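Local coordinates for protein Rik1-associated factor 1 (Schizosaccharomyces pombe, PDB 4O9D) that serves as a WD-repeat component of the Clr4 methyltransferase complex, which ubiquitylates and methylates histone H3 to establish heterochromatin, at residues V249-V260 against N273-A284; T298-D306 against L314-T322. All blocks are in the same frame, centred on the assembly; numbering follows the deposited sequence.

Both contacts belong to the WD-repeat beta-propeller and follow each other along the chain, contact 1 closing before contact 2 opens; their centres lie about 13 Å apart. Contact 1 pairs the two outer strands of one blade, 258-264 and 269-276, while strand 247-253 of that blade packs its side chains against strand 281-286, the innermost of the next. Contact 2 pairs the two outer strands of that next blade, 301-306 and 315-318. Two polar links, Asp280 O to Thr298 N and Gln278 NE2 to Asp299 OD1, tie the connecting chain to the turn before strand 301-306, and the rings of Phe274 and Trp305, inclined at about 40°, pack one blade on the next.

Contact 1: residues V249-V260 against N273-A284; sequences VASSNTLSNGRV and NFTTTQKDINHA
Asn253 spends both ends of its amide on the chain that crosses to the next blade. Its OD1 accepts the backbone N of Ile281 at 2.8 Å, in the carbonyl plane on a lone pair and nearly straight (172° at the hydrogen). Its ND2 donates to Asp280 OD1 at 2.9 Å, but meets that oxygen from above the carboxylate, whose plane stands 89° from the amide. Two partners fix its rotation. A chi1 of -64°, with CG opposite the carbonyl carbon, directs it to this crossing chain.

Next to this amide the packing is mostly apolar: Val260 CG2 meets Ile281 CD1 at 4.0 Å, the side chains crossing at about a right angle, and Val260 CG1 lies 4.1 Å from Ala284 CB. Ser251 sets its CB against Ile281 CG2 and Ala284 CB, while its OG bonds to Thr237. Strands 258-260 and 273-276 pair antiparallel, with Val260 N on Phe274 O at 3.0 Å. Arg259, on the face away from Val260, runs alongside Asn273; its NE bonds to Tyr261 OH, and water 2, in the guanidinium plane, bridges NH1 to Asn273 OD1.

Thr276 OG1 accepts from Gln278 N at 3.1 Å, an ST turn, and donates to Gln278 OE1, also bonded to Ser295. The outer-strand hairpin and the connection from the outermost strand of one blade to the innermost of the next are as in WD40 propellers.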
# COMPACT_ATOMS: atom_id res chain seq x y z
N VAL A 249 -10.26 -8.90 2.70
CA VAL A 249 -10.93 -8.07 3.68
C VAL A 249 -10.89 -6.63 3.20
O VAL A 249 -9.96 -6.24 2.50
CB VAL A 249 -10.30 -8.12 5.10
CG1 VAL A 249 -10.64 -9.48 5.81
CG2 VAL A 249 -8.77 -7.85 5.05
N ALA A 250 -11.90 -5.87 3.59
CA ALA A 250 -11.96 -4.44 3.36
C ALA A 250 -12.38 -3.77 4.64
O ALA A 250 -13.32 -4.21 5.28
CB ALA A 250 -12.97 -4.14 2.30
N SER A 251 -11.70 -2.69 5.01
CA SER A 251 -12.07 -1.98 6.23
C SER A 251 -12.67 -0.62 5.88
O SER A 251 -12.31 -0.01 4.89
CB SER A 251 -10.86 -1.80 7.15
OG SER A 251 -9.84 -0.98 6.53
N SER A 252 -13.59 -0.14 6.71
CA SER A 252 -14.11 1.20 6.54
C SER A 252 -14.22 1.95 7.87
O SER A 252 -14.26 1.34 8.94
CB SER A 252 -15.50 1.12 5.90
OG SER A 252 -16.40 0.47 6.80
N ASN A 253 -14.27 3.28 7.78
CA ASN A 253 -14.65 4.14 8.90
C ASN A 253 -16.12 4.54 8.69
O ASN A 253 -16.55 4.75 7.55
CB ASN A 253 -13.78 5.41 8.94
CG ASN A 253 -12.29 5.11 9.21
OD1 ASN A 253 -11.94 4.05 9.74
ND2 ASN A 253 -11.42 6.03 8.84
N THR A 254 -16.89 4.64 9.79
CA THR A 254 -18.33 4.91 9.72
C THR A 254 -18.63 6.17 10.52
O THR A 254 -17.71 6.83 11.00
CB THR A 254 -19.16 3.72 10.27
OG1 THR A 254 -19.14 3.73 11.70
CG2 THR A 254 -18.61 2.39 9.77
N LEU A 255 -19.89 6.54 10.68
CA LEU A 255 -20.18 7.70 11.50
C LEU A 255 -19.70 7.48 12.95
O LEU A 255 -19.14 8.36 13.56
CB LEU A 255 -21.65 8.08 11.44
CG LEU A 255 -22.27 8.48 10.10
CD1 LEU A 255 -23.74 8.84 10.20
CD2 LEU A 255 -21.52 9.57 9.40
N SER A 256 -19.86 6.28 13.45
CA SER A 256 -19.31 5.88 14.74
C SER A 256 -17.98 5.13 14.62
O SER A 256 -17.01 5.71 14.35
CB SER A 256 -20.33 5.07 15.54
OG SER A 256 -21.32 4.51 14.74
N ASN A 257 -17.99 3.84 14.87
CA ASN A 257 -16.85 2.99 14.94
C ASN A 257 -16.41 2.47 13.58
O ASN A 257 -17.00 2.73 12.62
CB ASN A 257 -17.17 1.84 15.87
CG ASN A 257 -18.28 0.95 15.34
OD1 ASN A 257 -19.41 1.37 15.24
ND2 ASN A 257 -17.95 -0.28 14.99
N GLY A 258 -15.34 1.74 13.54
CA GLY A 258 -14.87 1.14 12.32
C GLY A 258 -15.43 -0.23 12.08
O GLY A 258 -15.86 -0.87 12.96
N ARG A 259 -15.40 -0.66 10.84
CA ARG A 259 -15.83 -2.00 10.47
C ARG A 259 -14.84 -2.72 9.55
O ARG A 259 -14.14 -2.07 8.76
CB ARG A 259 -17.23 -1.94 9.84
CG ARG A 259 -18.34 -1.86 10.93
CD ARG A 259 -19.72 -1.63 10.37
NE ARG A 259 -20.27 -2.78 9.65
CZ ARG A 259 -20.89 -3.79 10.24
NH1 ARG A 259 -20.99 -3.82 11.56
NH2 ARG A 259 -21.38 -4.79 9.52
N VAL A 260 -14.79 -4.04 9.64
CA VAL A 260 -14.03 -4.85 8.71
C VAL A 260 -14.92 -5.93 8.10
O VAL A 260 -15.65 -6.66 8.82
CB VAL A 260 -12.82 -5.58 9.37
CG1 VAL A 260 -11.99 -6.27 8.30
CG2 VAL A 260 -11.98 -4.61 10.19
N ASN A 273 -18.48 -10.06 8.97
CA ASN A 273 -18.14 -8.69 9.31
C ASN A 273 -17.76 -8.60 10.79
O ASN A 273 -18.21 -9.39 11.62
CB ASN A 273 -19.31 -7.80 9.03
CG ASN A 273 -20.48 -8.12 9.91
OD1 ASN A 273 -20.52 -7.74 11.09
ND2 ASN A 273 -21.44 -8.86 9.36
N PHE A 274 -16.94 -7.60 11.11
CA PHE A 274 -16.48 -7.39 12.47
C PHE A 274 -16.64 -5.90 12.74
O PHE A 274 -16.57 -5.06 11.82
CB PHE A 274 -14.99 -7.74 12.58
CG PHE A 274 -14.66 -9.09 12.03
CD1 PHE A 274 -14.47 -9.26 10.66
CD2 PHE A 274 -14.54 -10.19 12.87
CE1 PHE A 274 -14.18 -10.51 10.13
CE2 PHE A 274 -14.25 -11.44 12.36
CZ PHE A 274 -14.06 -11.60 11.00
N THR A 275 -16.87 -5.56 14.00
CA THR A 275 -16.95 -4.18 14.39
C THR A 275 -15.89 -3.91 15.44
O THR A 275 -15.54 -4.77 16.26
CB THR A 275 -18.34 -3.85 14.93
OG1 THR A 275 -18.56 -4.57 16.14
CG2 THR A 275 -19.38 -4.25 13.92
N THR A 276 -15.38 -2.69 15.41
CA THR A 276 -14.32 -2.30 16.32
C THR A 276 -14.63 -0.92 16.82
O THR A 276 -15.28 -0.13 16.11
CB THR A 276 -12.97 -2.17 15.58
OG1 THR A 276 -11.97 -1.67 16.48
CG2 THR A 276 -13.10 -1.20 14.45
N THR A 277 -14.12 -0.61 18.00
CA THR A 277 -14.27 0.73 18.56
C THR A 277 -13.30 1.76 17.95
O THR A 277 -13.46 2.97 18.17
CB THR A 277 -14.04 0.70 20.08
OG1 THR A 277 -12.84 -0.01 20.35
CG2 THR A 277 -15.20 0.02 20.76
N GLN A 278 -12.31 1.30 17.19
CA GLN A 278 -11.39 2.22 16.52
C GLN A 278 -12.12 3.18 15.60
O GLN A 278 -12.92 2.77 14.76
CB GLN A 278 -10.37 1.43 15.69
CG GLN A 278 -9.51 0.54 16.54
CD GLN A 278 -8.76 -0.48 15.75
OE1 GLN A 278 -9.37 -1.35 15.12
NE2 GLN A 278 -7.44 -0.39 15.76
N LYS A 279 -11.85 4.47 15.75
CA LYS A 279 -12.54 5.46 14.96
C LYS A 279 -11.87 5.70 13.61
O LYS A 279 -12.48 6.29 12.72
CB LYS A 279 -12.63 6.77 15.75
CG LYS A 279 -11.31 7.50 15.86
CD LYS A 279 -11.24 8.29 17.16
CE LYS A 279 -10.23 9.42 17.06
NZ LYS A 279 -10.71 10.63 17.80
N ASP A 280 -10.63 5.22 13.43
CA ASP A 280 -9.94 5.39 12.16
C ASP A 280 -9.08 4.17 11.87
O ASP A 280 -8.01 4.01 12.46
CB ASP A 280 -9.06 6.65 12.20
CG ASP A 280 -8.62 7.12 10.81
OD1 ASP A 280 -8.66 6.31 9.84
OD2 ASP A 280 -8.24 8.30 10.69
N ILE A 281 -9.53 3.31 10.96
CA ILE A 281 -8.76 2.11 10.64
C ILE A 281 -7.79 2.41 9.48
O ILE A 281 -8.21 2.85 8.38
CB ILE A 281 -9.67 0.92 10.24
CG1 ILE A 281 -10.67 0.57 11.34
CG2 ILE A 281 -8.82 -0.31 9.89
CD1 ILE A 281 -11.55 -0.66 10.96
N ASN A 282 -6.50 2.19 9.72
CA ASN A 282 -5.47 2.37 8.69
C ASN A 282 -5.28 1.11 7.84
O ASN A 282 -5.09 1.22 6.62
CB ASN A 282 -4.11 2.72 9.31
CG ASN A 282 -4.05 4.13 9.91
OD1 ASN A 282 -4.86 4.99 9.60
ND2 ASN A 282 -3.08 4.34 10.78
N HIS A 283 -5.29 -0.07 8.46
CA HIS A 283 -4.96 -1.31 7.75
C HIS A 283 -5.73 -2.50 8.30
O HIS A 283 -5.74 -2.71 9.53
CB HIS A 283 -3.45 -1.63 7.86
CG HIS A 283 -2.55 -0.58 7.29
ND1 HIS A 283 -2.41 -0.38 5.94
CD2 HIS A 283 -1.77 0.35 7.89
CE1 HIS A 283 -1.58 0.63 5.72
NE2 HIS A 283 -1.17 1.09 6.89
N ALA A 284 -6.33 -3.28 7.41
CA ALA A 284 -6.91 -4.57 7.79
C ALA A 284 -6.15 -5.69 7.08
O ALA A 284 -5.71 -5.49 5.93
CB ALA A 284 -8.38 -4.62 7.40
O HOH W 1 -15.19 4.90 12.12
O HOH W 2 -22.40 -6.16 12.70

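Contact 2: residues T298-D306 against L314-T322; sequences TDNQTFVWD and LSLLKHGKT
Leu316 lays CD1 over one face of the Phe303 ring, 4.1 Å from the centroid and only 9° off the ring normal, a CH-pi contact. A chi1 of 176° on Leu316, with CG opposite the backbone N, runs the leucine alongside the ring, and CD2 reaches the ring rim at CZ. The same CD1 also touches CD of Gln301 at 3.6 Å, where the side chains meet at a slant. Gln301 lies side by side with Lys318, its OE1 3.5 Å from Lys318 CG, while NE2 donates to Asp299 OD2 at 3.0 Å from above the carboxylate plane. With an alanine in place of Gln301, Asp299 OD2 would probably lack this donor and Leu316 CD1 the CG and CD it packs on, opening a gap there.

On the opposite face Val304 CG2 presses on Leu317 CD1 at 3.7 Å. The backbones pair antiparallel, Leu317 N reaching Thr302 O at 2.9 Å with 173° at the hydrogen. Leu314 and Ser315 both face Val304, a classic beta bulge at one end. At the other, His319 N donates to Asn300 O, 3.0 Å away.

The His319 ring bonds to Asp357 and Thr353, a His-Asp-Thr pattern consistent with the WD40 structural tetrad. Strand 301-306 is flanked within its sheet by 292-297 and 315-318; the Phe303 face meets strand 269-276 of the preceding blade, the Leu317 and Thr302 face strand 351-354 of the next.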
# COMPACT_ATOMS: atom_id res chain seq x y z
N THR A 298 -5.42 4.26 14.13
CA THR A 298 -4.77 5.48 14.60
C THR A 298 -4.72 5.50 16.11
O THR A 298 -4.05 6.38 16.67
CB THR A 298 -5.50 6.76 14.12
OG1 THR A 298 -6.80 6.84 14.74
CG2 THR A 298 -5.66 6.76 12.57
N ASP A 299 -5.40 4.57 16.78
CA ASP A 299 -5.24 4.39 18.24
C ASP A 299 -3.96 3.67 18.63
O ASP A 299 -3.71 3.41 19.82
CB ASP A 299 -6.44 3.66 18.87
CG ASP A 299 -6.69 2.27 18.27
OD1 ASP A 299 -6.01 1.87 17.30
OD2 ASP A 299 -7.61 1.59 18.79
N ASN A 300 -3.13 3.38 17.65
CA ASN A 300 -1.86 2.71 17.91
C ASN A 300 -2.06 1.31 18.49
O ASN A 300 -1.26 0.87 19.31
CB ASN A 300 -1.02 3.57 18.86
CG ASN A 300 0.44 3.68 18.43
OD1 ASN A 300 0.79 3.51 17.25
ND2 ASN A 300 1.32 3.95 19.40
N GLN A 301 -3.11 0.61 18.09
CA GLN A 301 -3.22 -0.80 18.49
C GLN A 301 -3.95 -1.56 17.40
O GLN A 301 -4.57 -0.95 16.54
CB GLN A 301 -3.96 -0.92 19.84
CG GLN A 301 -5.37 -0.38 19.82
CD GLN A 301 -5.91 -0.17 21.23
OE1 GLN A 301 -5.17 -0.29 22.22
NE2 GLN A 301 -7.20 0.16 21.34
N THR A 302 -3.84 -2.89 17.43
CA THR A 302 -4.43 -3.76 16.41
C THR A 302 -5.39 -4.73 17.08
O THR A 302 -4.98 -5.50 17.98
CB THR A 302 -3.35 -4.60 15.70
OG1 THR A 302 -2.44 -3.74 15.00
CG2 THR A 302 -3.97 -5.61 14.75
N PHE A 303 -6.66 -4.70 16.68
CA PHE A 303 -7.61 -5.72 17.12
C PHE A 303 -7.46 -6.96 16.24
O PHE A 303 -7.24 -6.84 15.05
CB PHE A 303 -9.06 -5.19 17.08
CG PHE A 303 -9.40 -4.26 18.23
CD1 PHE A 303 -9.02 -2.94 18.20
CD2 PHE A 303 -10.09 -4.72 19.34
CE1 PHE A 303 -9.33 -2.08 19.23
CE2 PHE A 303 -10.39 -3.88 20.39
CZ PHE A 303 -10.01 -2.55 20.32
N VAL A 304 -7.56 -8.15 16.84
CA VAL A 304 -7.48 -9.41 16.11
C VAL A 304 -8.68 -10.29 16.41
O VAL A 304 -9.09 -10.37 17.57
CB VAL A 304 -6.25 -10.19 16.48
CG1 VAL A 304 -6.16 -11.47 15.61
CG2 VAL A 304 -4.99 -9.31 16.31
N TRP A 305 -9.23 -10.95 15.38
CA TRP A 305 -10.38 -11.84 15.51
C TRP A 305 -10.07 -13.20 14.92
O TRP A 305 -9.36 -13.31 13.93
CB TRP A 305 -11.60 -11.29 14.73
CG TRP A 305 -12.20 -10.03 15.24
CD1 TRP A 305 -13.15 -9.91 16.22
CD2 TRP A 305 -11.90 -8.70 14.80
NE1 TRP A 305 -13.46 -8.59 16.41
CE2 TRP A 305 -12.71 -7.83 15.55
CE3 TRP A 305 -11.04 -8.17 13.84
CZ2 TRP A 305 -12.69 -6.44 15.37
CZ3 TRP A 305 -11.01 -6.79 13.66
CH2 TRP A 305 -11.83 -5.94 14.43
N ASP A 306 -10.62 -14.23 15.53
CA ASP A 306 -10.66 -15.56 14.96
C ASP A 306 -11.94 -15.62 14.17
O ASP A 306 -13.02 -15.52 14.73
CB ASP A 306 -10.73 -16.57 16.12
CG ASP A 306 -10.88 -18.00 15.65
OD1 ASP A 306 -11.27 -18.27 14.49
OD2 ASP A 306 -10.61 -18.89 16.48
N LEU A 314 -10.07 -11.57 19.56
CA LEU A 314 -9.30 -12.62 20.20
C LEU A 314 -8.19 -11.98 21.02
O LEU A 314 -7.78 -12.49 22.07
CB LEU A 314 -8.70 -13.53 19.14
CG LEU A 314 -7.52 -14.36 19.59
CD1 LEU A 314 -7.94 -15.35 20.67
CD2 LEU A 314 -6.94 -15.05 18.37
N SER A 315 -7.69 -10.85 20.53
CA SER A 315 -6.60 -10.19 21.21
C SER A 315 -6.51 -8.74 20.79
O SER A 315 -7.13 -8.31 19.81
CB SER A 315 -5.28 -10.89 20.91
OG SER A 315 -4.27 -10.40 21.77
N LEU A 316 -5.74 -7.99 21.57
CA LEU A 316 -5.51 -6.59 21.33
C LEU A 316 -4.00 -6.34 21.47
O LEU A 316 -3.40 -6.54 22.54
CB LEU A 316 -6.30 -5.79 22.33
CG LEU A 316 -6.15 -4.28 22.33
CD1 LEU A 316 -5.99 -3.78 20.94
CD2 LEU A 316 -7.37 -3.68 23.00
N LEU A 317 -3.39 -5.96 20.35
CA LEU A 317 -1.94 -5.86 20.25
C LEU A 317 -1.53 -4.40 20.30
O LEU A 317 -1.68 -3.70 19.29
CB LEU A 317 -1.48 -6.45 18.93
CG LEU A 317 -2.11 -7.77 18.48
CD1 LEU A 317 -1.58 -8.03 17.08
CD2 LEU A 317 -1.77 -8.94 19.42
N LYS A 318 -1.00 -3.96 21.44
CA LYS A 318 -0.82 -2.53 21.68
C LYS A 318 0.60 -2.01 21.41
O LYS A 318 1.58 -2.69 21.67
CB LYS A 318 -1.17 -2.22 23.13
CG LYS A 318 -2.65 -2.36 23.45
CD LYS A 318 -2.88 -2.30 24.97
CE LYS A 318 -4.32 -1.88 25.28
NZ LYS A 318 -4.64 -1.84 26.74
N HIS A 319 0.70 -0.79 20.91
CA HIS A 319 2.00 -0.11 20.91
C HIS A 319 2.03 0.92 22.04
O HIS A 319 1.02 1.16 22.70
CB HIS A 319 2.29 0.56 19.58
CG HIS A 319 2.82 -0.38 18.54
ND1 HIS A 319 4.10 -0.30 18.03
CD2 HIS A 319 2.24 -1.44 17.93
CE1 HIS A 319 4.28 -1.26 17.15
NE2 HIS A 319 3.17 -1.97 17.07
N GLY A 320 3.18 1.55 22.21
CA GLY A 320 3.38 2.46 23.31
C GLY A 320 3.10 3.91 22.98
O GLY A 320 2.55 4.25 21.94
N LYS A 321 3.50 4.78 23.90
CA LYS A 321 3.22 6.20 23.76
C LYS A 321 3.91 6.74 22.53
O LYS A 321 5.00 6.30 22.18
CB LYS A 321 3.70 6.97 25.00
CG LYS A 321 3.80 6.14 26.29
CD LYS A 321 2.51 5.42 26.64
CE LYS A 321 2.27 5.36 28.15
NZ LYS A 321 3.46 4.85 28.93
N THR A 322 3.27 7.68 21.86
CA THR A 322 3.75 8.20 20.60
C THR A 322 5.07 8.94 20.79
O THR A 322 5.31 9.52 21.84
CB THR A 322 2.72 9.17 20.01
OG1 THR A 322 3.21 9.72 18.78
CG2 THR A 322 2.44 10.30 21.01
O HOH W 3 -2.08 2.38 22.56
O HOH W 4 -0.49 -3.40 16.85